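Local coordinates for alanine racemase (Acinetobacter baumannii, PDB 4QHR), which is a dimeric two-domain enzyme of the alanine racemase family, combining an N-terminal TIM barrel with a C-terminal domain rich in beta strands, at residues A[54-60]-A[73-79]; A[63-67]-A[92-96]; A[121-126]-A[152-158]. One frame throughout, in Å; residues are numbered along the deposited sequence.

Contact 1: residues A[54-60]-A[73-79]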
loop_
_atom_site.group_PDB
_atom_site.type_symbol
_atom_site.label_atom_id
_atom_site.label_comp_id
_atom_site.label_asym_id
_atom_site.label_seq_id
_atom_site.Cartn_x
_atom_site.Cartn_y
_atom_site.Cartn_z
ATOM N N ALA A 54 19.692 5.829 19.590
ATOM C CA ALA A 54 18.642 4.782 19.743
ATOM C C ALA A 54 17.782 4.665 18.467
ATOM O O ALA A 54 17.761 5.560 17.652
ATOM C CB ALA A 54 17.732 5.073 20.932
ATOM N N PHE A 55 17.116 3.531 18.311
ATOM C CA PHE A 55 16.110 3.321 17.290
ATOM C C PHE A 55 14.762 3.173 17.971
ATOM O O PHE A 55 14.604 2.413 18.956
ATOM C CB PHE A 55 16.390 2.070 16.461
ATOM C CG PHE A 55 17.626 2.152 15.633
ATOM C CD1 PHE A 55 17.783 3.159 14.679
ATOM C CD2 PHE A 55 18.657 1.215 15.785
ATOM C CE1 PHE A 55 18.946 3.245 13.888
ATOM C CE2 PHE A 55 19.806 1.287 14.969
ATOM C CZ PHE A 55 19.956 2.303 14.033
ATOM N N GLY A 56 13.772 3.889 17.476
ATOM C CA GLY A 56 12.377 3.749 17.961
ATOM C C GLY A 56 11.493 2.916 17.045
ATOM O O GLY A 56 11.476 3.144 15.817
ATOM N N VAL A 57 10.729 1.981 17.619
ATOM C CA VAL A 57 9.887 1.048 16.844
ATOM C C VAL A 57 8.477 0.999 17.461
ATOM O O VAL A 57 8.289 1.372 18.643
ATOM C CB VAL A 57 10.446 -0.378 16.811
ATOM C CG1 VAL A 57 11.799 -0.409 16.137
ATOM C CG2 VAL A 57 10.608 -0.991 18.215
ATOM N N ALA A 58 7.516 0.507 16.687
ATOM C CA ALA A 58 6.123 0.415 17.143
ATOM C C ALA A 58 5.858 -0.840 17.989
ATOM O O ALA A 58 4.915 -0.871 18.778
ATOM C CB ALA A 58 5.192 0.473 15.973
ATOM N N CYS A 59 6.674 -1.882 17.839
ATOM C CA CYS A 59 6.395 -3.121 18.557
ATOM C C CYS A 59 7.629 -3.986 18.705
ATOM O O CYS A 59 8.671 -3.783 18.041
ATOM C CB CYS A 59 5.246 -3.918 17.901
ATOM S SG CYS A 59 5.562 -4.357 16.165
ATOM N N LEU A 60 7.494 -4.994 19.563
ATOM C CA LEU A 60 8.619 -5.898 19.830
ATOM C C LEU A 60 9.177 -6.517 18.558
ATOM O O LEU A 60 10.398 -6.673 18.411
ATOM C CB LEU A 60 8.139 -7.037 20.731
ATOM C CG LEU A 60 9.127 -8.108 21.179
ATOM C CD1 LEU A 60 10.135 -7.468 22.127
ATOM C CD2 LEU A 60 8.358 -9.233 21.864
ATOM N N GLN A 73 22.330 -1.174 18.835
ATOM C CA GLN A 73 21.853 0.064 19.435
ATOM C C GLN A 73 20.688 -0.119 20.421
ATOM O O GLN A 73 19.862 -1.013 20.276
ATOM C CB GLN A 73 21.394 1.085 18.355
ATOM C CG GLN A 73 22.517 1.724 17.549
ATOM C CD GLN A 73 23.015 0.879 16.397
ATOM O OE1 GLN A 73 22.697 -0.309 16.250
ATOM N NE2 GLN A 73 23.831 1.479 15.572
ATOM N N PRO A 74 20.609 0.750 21.427
ATOM C CA PRO A 74 19.399 0.813 22.216
ATOM C C PRO A 74 18.152 0.944 21.296
ATOM O O PRO A 74 18.226 1.598 20.266
ATOM C CB PRO A 74 19.585 2.073 23.053
ATOM C CG PRO A 74 21.093 2.212 23.216
ATOM C CD PRO A 74 21.636 1.698 21.900
ATOM N N VAL A 75 17.066 0.271 21.667
ATOM C CA VAL A 75 15.805 0.280 20.906
ATOM C C VAL A 75 14.748 0.672 21.907
ATOM O O VAL A 75 14.765 0.160 23.010
ATOM C CB VAL A 75 15.469 -1.083 20.275
ATOM C CG1 VAL A 75 14.046 -1.088 19.713
ATOM C CG2 VAL A 75 16.398 -1.376 19.129
ATOM N N THR A 76 13.856 1.578 21.536
ATOM C CA THR A 76 12.729 1.955 22.383
ATOM C C THR A 76 11.433 1.427 21.770
ATOM O O THR A 76 11.156 1.679 20.578
ATOM C CB THR A 76 12.674 3.454 22.593
ATOM O OG1 THR A 76 13.856 3.845 23.303
ATOM C CG2 THR A 76 11.492 3.813 23.457
ATOM N N LEU A 77 10.673 0.649 22.546
ATOM C CA LEU A 77 9.340 0.208 22.113
ATOM C C LEU A 77 8.395 1.346 22.446
ATOM O O LEU A 77 7.994 1.541 23.615
ATOM C CB LEU A 77 8.883 -1.087 22.788
ATOM C CG LEU A 77 9.935 -2.222 22.738
ATOM C CD1 LEU A 77 9.500 -3.456 23.525
ATOM C CD2 LEU A 77 10.314 -2.578 21.293
ATOM N N ILE A 78 8.008 2.104 21.415
ATOM C CA ILE A 78 7.343 3.406 21.679
ATOM C C ILE A 78 5.897 3.299 22.155
ATOM O O ILE A 78 5.324 4.283 22.552
ATOM C CB ILE A 78 7.462 4.305 20.414
ATOM C CG1 ILE A 78 7.549 5.811 20.725
ATOM C CG2 ILE A 78 6.331 4.040 19.452
ATOM C CD1 ILE A 78 8.818 6.236 21.448
ATOM N N GLU A 79 5.288 2.108 22.083
ATOM C CA GLU A 79 3.973 1.858 22.622
ATOM C C GLU A 79 4.057 0.866 23.738
ATOM O O GLU A 79 3.033 0.416 24.209
ATOM C CB GLU A 79 3.075 1.276 21.547
ATOM C CG GLU A 79 2.901 2.147 20.332
ATOM C CD GLU A 79 1.851 1.572 19.330
ATOM O OE1 GLU A 79 1.029 0.675 19.696
ATOM O OE2 GLU A 79 1.834 2.028 18.147
HETATM O O HOH W 1 5.918 -0.616 21.236
#
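V57 lays its CG2 methyl against one methyl each of L77 and V75, 3.5 Å from L77 CD2 and 3.8 Å from V75 CG1. The strands 54-57 and 75-77 open and close a beta-alpha-beta unit of the N-terminal TIM barrel, with helix 60-68 as the crossover. They run parallel, their axes 4.6 Å apart at the closest and inclined by 25°. Four backbone hydrogen bonds alternate between partners: F55 N to P74 O (3.0 Å), T76 N to F55 O (2.8 Å), V57 N to T76 O (3.0 Å) and I78 N to V57 O (2.9 Å). F55, V57, V75 and L77 share the face packed by helix 60-68 and F95, where beta-branched and bulky apolar residues suit a buried layer. T76 lies on the other face, probably the barrel interior, where it packs against E96 and W123; G56 adds no bulk beside it. L60, just after the N-cap residue C59, brings CD1 to 4.3 Å from L77 CD1. Beyond the strand ends, A58 and E79 both pack on D303 of the second subunit. Here a water bridges the two segments, donating to A58 O at 2.7 Å and accepting from E79 N at 2.9 Å.

Contact 2: residues A[63-67]-A[92-96]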
loop_
_atom_site.group_PDB
_atom_site.type_symbol
_atom_site.label_atom_id
_atom_site.label_comp_id
_atom_site.label_asym_id
_atom_site.label_seq_id
_atom_site.Cartn_x
_atom_site.Cartn_y
_atom_site.Cartn_z
ATOM N N GLY A 63 11.580 -4.452 16.788
ATOM C CA GLY A 63 12.821 -4.472 17.495
ATOM C C GLY A 63 13.622 -5.755 17.302
ATOM O O GLY A 63 14.825 -5.697 17.139
ATOM N N LEU A 64 12.945 -6.896 17.301
ATOM C CA LEU A 64 13.637 -8.196 17.055
ATOM C C LEU A 64 14.256 -8.230 15.636
ATOM O O LEU A 64 15.292 -8.839 15.390
ATOM C CB LEU A 64 12.634 -9.347 17.234
ATOM C CG LEU A 64 12.209 -9.640 18.704
ATOM C CD1 LEU A 64 11.118 -10.683 18.739
ATOM C CD2 LEU A 64 13.409 -10.088 19.571
ATOM N N GLU A 65 13.594 -7.598 14.676
ATOM C CA GLU A 65 14.156 -7.512 13.321
ATOM C C GLU A 65 15.492 -6.732 13.326
ATOM O O GLU A 65 16.455 -7.070 12.636
ATOM C CB GLU A 65 13.140 -6.853 12.394
ATOM C CG GLU A 65 13.482 -6.970 10.943
ATOM C CD GLU A 65 12.436 -6.372 10.009
ATOM O OE1 GLU A 65 11.543 -5.609 10.471
ATOM O OE2 GLU A 65 12.557 -6.721 8.791
ATOM N N ILE A 66 15.526 -5.632 14.055
ATOM C CA ILE A 66 16.750 -4.837 14.169
ATOM C C ILE A 66 17.890 -5.709 14.727
ATOM O O ILE A 66 19.044 -5.665 14.242
ATOM C CB ILE A 66 16.531 -3.630 15.067
ATOM C CG1 ILE A 66 15.595 -2.635 14.342
ATOM C CG2 ILE A 66 17.850 -2.982 15.440
ATOM C CD1 ILE A 66 15.171 -1.450 15.172
ATOM N N ARG A 67 17.563 -6.485 15.739
ATOM C CA ARG A 67 18.588 -7.278 16.454
ATOM C C ARG A 67 19.070 -8.392 15.561
ATOM O O ARG A 67 20.249 -8.627 15.490
ATOM C CB ARG A 67 18.038 -7.834 17.747
ATOM C CG ARG A 67 17.883 -6.807 18.833
ATOM C CD ARG A 67 19.181 -6.614 19.585
ATOM N NE ARG A 67 18.986 -5.622 20.651
ATOM C CZ ARG A 67 19.192 -4.307 20.513
ATOM N NH1 ARG A 67 19.653 -3.779 19.388
ATOM N NH2 ARG A 67 18.940 -3.484 21.506
ATOM N N GLU A 92 15.774 -9.060 27.684
ATOM C CA GLU A 92 16.916 -9.856 27.213
ATOM C C GLU A 92 17.589 -9.156 26.034
ATOM O O GLU A 92 18.823 -9.100 25.942
ATOM C CB GLU A 92 16.442 -11.259 26.840
ATOM C CG GLU A 92 17.417 -12.136 26.057
ATOM C CD GLU A 92 18.640 -12.576 26.851
ATOM O OE1 GLU A 92 19.639 -12.885 26.178
ATOM O OE2 GLU A 92 18.634 -12.625 28.119
ATOM N N GLN A 93 16.773 -8.598 25.161
ATOM C CA GLN A 93 17.264 -7.868 24.018
ATOM C C GLN A 93 17.660 -6.419 24.305
ATOM O O GLN A 93 18.078 -5.707 23.383
ATOM C CB GLN A 93 16.186 -7.876 22.943
ATOM C CG GLN A 93 15.793 -9.256 22.415
ATOM C CD GLN A 93 16.903 -9.868 21.596
ATOM O OE1 GLN A 93 17.834 -9.182 21.195
ATOM N NE2 GLN A 93 16.819 -11.157 21.362
ATOM N N LYS A 94 17.514 -5.986 25.547
ATOM C CA LYS A 94 17.758 -4.591 25.926
ATOM C C LYS A 94 16.891 -3.546 25.167
ATOM O O LYS A 94 17.407 -2.554 24.611
ATOM C CB LYS A 94 19.219 -4.235 25.790
ATOM C CG LYS A 94 20.091 -5.015 26.766
ATOM C CD LYS A 94 21.542 -4.592 26.604
ATOM C CE LYS A 94 22.411 -5.205 27.696
ATOM N NZ LYS A 94 23.723 -5.627 27.096
ATOM N N PHE A 95 15.594 -3.774 25.178
ATOM C CA PHE A 95 14.620 -2.858 24.609
ATOM C C PHE A 95 13.977 -2.057 25.746
ATOM O O PHE A 95 13.341 -2.624 26.644
ATOM C CB PHE A 95 13.504 -3.631 23.901
ATOM C CG PHE A 95 13.912 -4.403 22.693
ATOM C CD1 PHE A 95 15.070 -4.186 22.044
ATOM C CD2 PHE A 95 13.057 -5.340 22.186
ATOM C CE1 PHE A 95 15.412 -4.898 20.938
ATOM C CE2 PHE A 95 13.381 -6.067 21.054
ATOM C CZ PHE A 95 14.555 -5.839 20.436
ATOM N N GLU A 96 14.115 -0.738 25.739
ATOM C CA GLU A 96 13.482 0.058 26.745
ATOM C C GLU A 96 12.008 0.188 26.357
ATOM O O GLU A 96 11.693 0.323 25.180
ATOM C CB GLU A 96 14.123 1.430 26.830
ATOM C CG GLU A 96 15.568 1.346 27.298
ATOM C CD GLU A 96 16.205 2.682 27.506
ATOM O OE1 GLU A 96 15.710 3.687 26.938
ATOM O OE2 GLU A 96 17.168 2.715 28.301
#
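G63 opens the helical segment at a point where the backbone is pressed against an aromatic ring: its C atom lies 3.3 Å from F95 CZ. A beta carbon here would come within 2.9 Å of F95 CE2 and clash, so the lack of a side chain lets the helix settle directly on the phenyl group. L64, next in line, projects sideways, yet its CD2 reaches Q93 CG at 3.8 Å and F95 CE2 at 4.3 Å, an apolar flank that also meets V89 of helix 87-92. In the TIM barrel this is the outer layer, where helix 60-68 packs beside the following helix and over the strand 95-99 that the latter leads into. I66 turns its side chain inward to F55, V57 and V75 of the sheet. R67, one turn after G63, has the length to span the remaining gap: its NE and NH2 both donate to Q93 O, at 2.9 Å and 3.0 Å. That carbonyl sits where helix 87-92 ends in a Schellman motif, with K94 at positive phi. One face of the guanidinium lies over F95, with NE 3.7 Å from CE1, while NH1 is hydrogen-bonded to F71 O and NH2 also to Q73 O.

Contact 3: residues A[121-126]-A[152-158]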
loop_
_atom_site.group_PDB
_atom_site.type_symbol
_atom_site.label_atom_id
_atom_site.label_comp_id
_atom_site.label_asym_id
_atom_site.label_seq_id
_atom_site.Cartn_x
_atom_site.Cartn_y
_atom_site.Cartn_z
ATOM N N LYS A 121 16.008 2.132 30.895
ATOM C CA LYS A 121 15.124 3.175 31.357
ATOM C C LYS A 121 13.721 2.820 31.001
ATOM O O LYS A 121 13.467 1.976 30.116
ATOM C CB LYS A 121 15.468 4.553 30.770
ATOM C CG LYS A 121 16.941 4.957 30.921
ATOM C CD LYS A 121 17.316 6.271 30.243
ATOM C CE LYS A 121 17.146 6.280 28.752
ATOM N NZ LYS A 121 18.115 5.415 27.993
ATOM N N VAL A 122 12.783 3.456 31.683
ATOM C CA VAL A 122 11.376 3.295 31.362
ATOM C C VAL A 122 10.905 4.655 30.868
ATOM O O VAL A 122 11.198 5.702 31.503
ATOM C CB VAL A 122 10.556 2.762 32.546
ATOM C CG1 VAL A 122 10.822 3.533 33.788
ATOM C CG2 VAL A 122 9.055 2.782 32.236
ATOM N N TRP A 123 10.236 4.649 29.729
ATOM C CA TRP A 123 9.699 5.862 29.125
ATOM C C TRP A 123 8.228 6.010 29.552
ATOM O O TRP A 123 7.418 5.146 29.280
ATOM C CB TRP A 123 9.869 5.847 27.600
ATOM C CG TRP A 123 11.289 5.812 27.158
ATOM C CD1 TRP A 123 12.213 4.839 27.454
ATOM C CD2 TRP A 123 11.946 6.731 26.292
ATOM N NE1 TRP A 123 13.415 5.141 26.862
ATOM C CE2 TRP A 123 13.273 6.283 26.129
ATOM C CE3 TRP A 123 11.539 7.902 25.637
ATOM C CZ2 TRP A 123 14.204 6.969 25.352
ATOM C CZ3 TRP A 123 12.433 8.591 24.879
ATOM C CH2 TRP A 123 13.761 8.124 24.712
ATOM N N VAL A 124 7.909 7.071 30.280
ATOM C CA VAL A 124 6.567 7.222 30.862
ATOM C C VAL A 124 5.845 8.247 30.029
ATOM O O VAL A 124 6.213 9.436 30.010
ATOM C CB VAL A 124 6.623 7.625 32.342
ATOM C CG1 VAL A 124 5.222 7.705 32.903
ATOM C CG2 VAL A 124 7.476 6.639 33.146
ATOM N N LYS A 125 4.797 7.793 29.350
ATOM C CA LYS A 125 4.099 8.575 28.329
ATOM C C LYS A 125 2.965 9.393 28.967
ATOM O O LYS A 125 2.134 8.865 29.653
ATOM C CB LYS A 125 3.565 7.618 27.245
ATOM C CG LYS A 125 2.644 8.168 26.125
ATOM C CD LYS A 125 3.249 9.266 25.265
ATOM C CE LYS A 125 2.641 9.338 23.835
ATOM N NZ LYS A 125 1.371 10.101 23.788
ATOM N N LEU A 126 2.967 10.682 28.672
ATOM C CA LEU A 126 1.933 11.605 29.061
ATOM C C LEU A 126 0.894 11.750 27.967
ATOM O O LEU A 126 1.216 11.957 26.787
ATOM C CB LEU A 126 2.550 12.985 29.256
ATOM C CG LEU A 126 1.669 14.198 29.631
ATOM C CD1 LEU A 126 1.061 14.027 31.015
ATOM C CD2 LEU A 126 2.469 15.482 29.543
ATOM N N PHE A 152 13.850 2.708 39.305
ATOM C CA PHE A 152 13.892 2.966 37.876
ATOM C C PHE A 152 14.451 4.340 37.531
ATOM O O PHE A 152 14.269 5.317 38.254
ATOM C CB PHE A 152 12.511 2.870 37.223
ATOM C CG PHE A 152 11.928 1.494 37.164
ATOM C CD1 PHE A 152 12.188 0.643 36.075
ATOM C CD2 PHE A 152 11.117 1.035 38.155
ATOM C CE1 PHE A 152 11.614 -0.623 36.006
ATOM C CE2 PHE A 152 10.533 -0.232 38.078
ATOM C CZ PHE A 152 10.807 -1.061 37.010
ATOM N N THR A 153 15.083 4.407 36.366
ATOM C CA THR A 153 15.425 5.672 35.743
ATOM C C THR A 153 14.368 5.882 34.674
ATOM O O THR A 153 14.160 5.013 33.783
ATOM C CB THR A 153 16.832 5.664 35.126
ATOM O OG1 THR A 153 17.815 5.541 36.175
ATOM C CG2 THR A 153 17.116 6.930 34.308
ATOM N N CYS A 154 13.704 7.020 34.774
ATOM C CA CYS A 154 12.560 7.361 33.921
ATOM C C CYS A 154 12.886 8.364 32.826
ATOM O O CYS A 154 13.840 9.183 32.942
ATOM C CB CYS A 154 11.453 8.008 34.765
ATOM S SG CYS A 154 10.738 6.934 35.976
ATOM N N VAL A 155 12.092 8.344 31.762
ATOM C CA VAL A 155 12.109 9.418 30.770
ATOM C C VAL A 155 10.685 9.896 30.614
ATOM O O VAL A 155 9.845 9.103 30.249
ATOM C CB VAL A 155 12.616 8.950 29.395
ATOM C CG1 VAL A 155 12.579 10.094 28.404
ATOM C CG2 VAL A 155 13.990 8.352 29.504
ATOM N N LEU A 156 10.408 11.145 30.892
ATOM C CA LEU A 156 9.104 11.740 30.640
ATOM C C LEU A 156 8.968 11.930 29.151
ATOM O O LEU A 156 9.767 12.675 28.532
ATOM C CB LEU A 156 8.972 13.082 31.338
ATOM C CG LEU A 156 7.671 13.866 31.124
ATOM C CD1 LEU A 156 6.475 13.050 31.605
ATOM C CD2 LEU A 156 7.762 15.177 31.901
ATOM N N ALA A 157 7.948 11.304 28.575
ATOM C CA ALA A 157 7.735 11.331 27.125
ATOM C C ALA A 157 6.358 11.891 26.770
ATOM O O ALA A 157 5.349 11.499 27.329
ATOM C CB ALA A 157 7.891 9.941 26.523
ATOM N N MET A 158 6.355 12.815 25.842
ATOM C CA MET A 158 5.123 13.252 25.203
ATOM C C MET A 158 5.277 13.321 23.676
ATOM O O MET A 158 6.392 13.410 23.151
ATOM C CB MET A 158 4.782 14.607 25.718
ATOM C CG MET A 158 3.348 15.025 25.459
ATOM S SD MET A 158 3.212 16.759 25.854
ATOM C CE MET A 158 4.358 17.575 24.708
#
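Strands 122-125 and 154-157 run parallel in the TIM-barrel sheet, 4.6 Å apart at their axes' closest approach and inclined by 29°. Five hydrogen bonds link them: V122 N to T153 O (3.0 Å), V155 N to V122 O (2.8 Å), V124 N to V155 O (2.8 Å), A157 N to V124 O (2.9 Å) and L126 N to A157 O (2.9 Å). V122, V124, C154 and L156 line the face packed by helices 139-149 and 168-184, and compact apolar groups suit it: V122 CG1 lies 4.0 Å from C154 SG. On the other face the indole of W123 receives the V155 CG1 methyl in a CH-pi contact, 4.0 Å from the six-ring centroid, while the small A157 CB sits near the ring edge. Polar ends find partners outside the pair: K121 NZ forms a salt bridge with E96, W123 NE1 is hydrogen-bonded to E96, and K125 NZ to L133 O. Cohesion thus rests on backbone amides and apolar side chains, the lysines finding a carboxylate and a carbonyl beyond.

How the contacts relate
From the N terminus, the chain lays down strand 54-57, turns through helix 60-68 and returns as strand 75-77, where contact 1 closes a short loop. Contact 2 starts within that loop, at 63-67, and closes only where helix 87-92 ends and strand 95-99 begins; the two contacts therefore cross. R67 and F95 reach both, and strand 75-77 lies between strands 54-57 and 95-99 in the sheet. Contact 3 follows in series, closing a later loop through helix 139-149. Its strand 122-125 neighbours strand 95-99, so E96 joins contact 2 to contact 3. Together they tie five consecutive strands and one outer helix of the barrel.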